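Local coordinates for protein putative uronate isomerase (Thermotoga maritima, PDB 4NAR) that is of unestablished activity but belongs to the lactate racemase family and may interconvert the two forms of lactate, at residues Ile130-Asn135 against Glu208-Lys213. Residues are numbered along the deposited sequence; the frame is centred on the assembly and turned at random.
Sequences IPIKVN and EMIFEK
Strand 130-135, with I132 and V134 turned to M209 and I210, packs against the last turns of helix 198-213, their axes 9.9 Å apart at closest approach and their directions 47° from parallel. The strand pairs with 107-113 in a two-stranded antiparallel ribbon, separate from the large mixed sheet, and the helix packs on one face of this ribbon, the two segments meeting through apolar side chains alone. I210 touches both strand residues through its CD1 methyl. With CG1 anti to its carbonyl carbon (chi1 -65°) and the chain extended beyond, its CD1 meets V134 tip to tip, 3.5 Å from V134 CG1. The same methyl of I210 lies 4.0 Å from I132 CG2, the two isoleucine side chains slanting across each other. I132 reaches M209, a selenomethionine, with its other branch: the bend of the M209 chain at chi3 (-73°) brings CE of M209 to CD1 of I132, and the two side chains cross at about a right angle. An alanine at I132 would probably leave the M209 methyl without its partner on the strand and open a gap beside I210. V110 of the paired strand also touches both I132 and I210, while K133, whose CB points away from the helix, forms a salt bridge through NZ with E174 of helix 173-186. The closest approach is methyl to methyl, I132 CD1 to M209 CE at 3.4 Å.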
loop_
_atom_site.group_PDB
_atom_site.type_symbol
_atom_site.label_atom_id
_atom_site.label_comp_id
_atom_site.label_asym_id
_atom_site.label_seq_id
_atom_site.Cartn_x
_atom_site.Cartn_y
_atom_site.Cartn_z
ATOM N N ILE A 130 6.887 21.030 3.953
ATOM C CA ILE A 130 5.732 20.171 3.724
ATOM C C ILE A 130 4.977 19.973 5.036
ATOM O O ILE A 130 5.529 19.453 6.006
ATOM C CB ILE A 130 6.155 18.803 3.116
ATOM C CG1 ILE A 130 6.648 18.990 1.675
ATOM C CG2 ILE A 130 5.006 17.806 3.149
ATOM C CD1 ILE A 130 5.573 19.505 0.726
ATOM N N PRO A 131 3.711 20.411 5.085
ATOM C CA PRO A 131 2.936 20.221 6.320
ATOM C C PRO A 131 2.552 18.747 6.509
ATOM O O PRO A 131 2.253 18.048 5.530
ATOM C CB PRO A 131 1.688 21.086 6.095
ATOM C CG PRO A 131 1.551 21.171 4.575
ATOM C CD PRO A 131 2.961 21.143 4.043
ATOM N N ILE A 132 2.592 18.280 7.756
ATOM C CA ILE A 132 2.175 16.920 8.086
ATOM C C ILE A 132 0.826 16.950 8.795
ATOM O O ILE A 132 0.712 17.469 9.911
ATOM C CB ILE A 132 3.214 16.216 8.995
ATOM C CG1 ILE A 132 4.555 16.114 8.268
ATOM C CG2 ILE A 132 2.750 14.828 9.399
ATOM C CD1 ILE A 132 5.641 16.922 8.927
ATOM N N LYS A 133 -0.186 16.380 8.147
ATOM C CA LYS A 133 -1.537 16.368 8.698
ATOM C C LYS A 133 -2.110 14.954 8.711
ATOM O O LYS A 133 -2.160 14.278 7.663
ATOM C CB LYS A 133 -2.450 17.287 7.883
ATOM C CG LYS A 133 -1.948 18.713 7.769
ATOM C CD LYS A 133 -2.892 19.534 6.918
ATOM C CE LYS A 133 -2.240 20.835 6.468
ATOM N NZ LYS A 133 -2.697 21.190 5.090
ATOM N N VAL A 134 -2.545 14.509 9.890
ATOM C CA VAL A 134 -3.071 13.162 10.039
ATOM C C VAL A 134 -4.414 13.181 10.770
ATOM O O VAL A 134 -4.771 14.204 11.396
ATOM C CB VAL A 134 -2.061 12.258 10.773
ATOM C CG1 VAL A 134 -0.838 12.043 9.893
ATOM C CG2 VAL A 134 -1.664 12.884 12.109
ATOM N N ASN A 135 -5.154 12.069 10.667
ATOM C CA ASN A 135 -6.496 11.988 11.239
ATOM C C ASN A 135 -6.453 12.453 12.681
ATOM O O ASN A 135 -5.566 12.020 13.444
ATOM C CB ASN A 135 -7.047 10.559 11.209
ATOM C CG ASN A 135 -8.559 10.532 11.369
ATOM O OD1 ASN A 135 -9.083 10.860 12.430
ATOM N ND2 ASN A 135 -9.269 10.176 10.295
ATOM N N GLU A 208 7.904 10.895 13.483
ATOM C CA GLU A 208 8.509 11.337 14.729
ATOM C C GLU A 208 7.671 12.443 15.366
ATOM O O GLU A 208 7.337 12.386 16.552
ATOM C CB GLU A 208 9.905 11.866 14.463
ATOM C CG GLU A 208 10.997 10.885 14.809
ATOM C CD GLU A 208 12.357 11.555 14.881
ATOM O OE1 GLU A 208 12.912 11.918 13.809
ATOM O OE2 GLU A 208 12.859 11.731 16.018
HETATM N N MSE A 209 7.323 13.444 14.563
HETATM C CA MSE A 209 6.539 14.575 15.054
HETATM C C MSE A 209 5.128 14.139 15.474
HETATM O O MSE A 209 4.521 14.719 16.383
HETATM C CB MSE A 209 6.465 15.667 13.986
HETATM C CG MSE A 209 7.586 16.697 14.059
HETATM SE SE MSE A 209 7.515 17.843 12.476
HETATM C CE MSE A 209 8.199 16.543 11.193
ATOM N N ILE A 210 4.619 13.112 14.798
ATOM C CA ILE A 210 3.309 12.559 15.109
ATOM C C ILE A 210 3.336 11.853 16.460
ATOM O O ILE A 210 2.525 12.165 17.341
ATOM C CB ILE A 210 2.835 11.588 13.989
ATOM C CG1 ILE A 210 2.619 12.363 12.685
ATOM C CG2 ILE A 210 1.571 10.814 14.401
ATOM C CD1 ILE A 210 2.223 11.500 11.510
ATOM N N PHE A 211 4.261 10.910 16.639
ATOM C CA PHE A 211 4.282 10.128 17.878
ATOM C C PHE A 211 4.601 10.945 19.120
ATOM O O PHE A 211 4.216 10.581 20.243
ATOM C CB PHE A 211 5.188 8.916 17.754
ATOM C CG PHE A 211 4.543 7.786 17.026
ATOM C CD1 PHE A 211 4.062 6.686 17.717
ATOM C CD2 PHE A 211 4.367 7.850 15.644
ATOM C CE1 PHE A 211 3.440 5.642 17.032
ATOM C CE2 PHE A 211 3.747 6.841 14.961
ATOM C CZ PHE A 211 3.280 5.727 15.646
ATOM N N GLU A 212 5.290 12.057 18.905
ATOM C CA GLU A 212 5.512 13.040 19.950
ATOM C C GLU A 212 4.185 13.564 20.512
ATOM O O GLU A 212 4.028 13.690 21.727
ATOM C CB GLU A 212 6.313 14.205 19.383
ATOM C CG GLU A 212 7.625 14.471 20.103
ATOM C CD GLU A 212 7.957 15.952 20.135
ATOM O OE1 GLU A 212 7.712 16.643 19.114
ATOM O OE2 GLU A 212 8.430 16.429 21.188
ATOM N N LYS A 213 3.231 13.874 19.635
ATOM C CA LYS A 213 1.976 14.477 20.084
ATOM C C LYS A 213 0.928 13.460 20.586
ATOM O O LYS A 213 -0.016 13.831 21.290
ATOM C CB LYS A 213 1.394 15.386 18.999
ATOM C CG LYS A 213 2.218 16.657 18.753
ATOM C CD LYS A 213 2.300 17.521 20.021
ATOM C CE LYS A 213 3.760 17.863 20.376
ATOM N NZ LYS A 213 3.973 17.981 21.857
#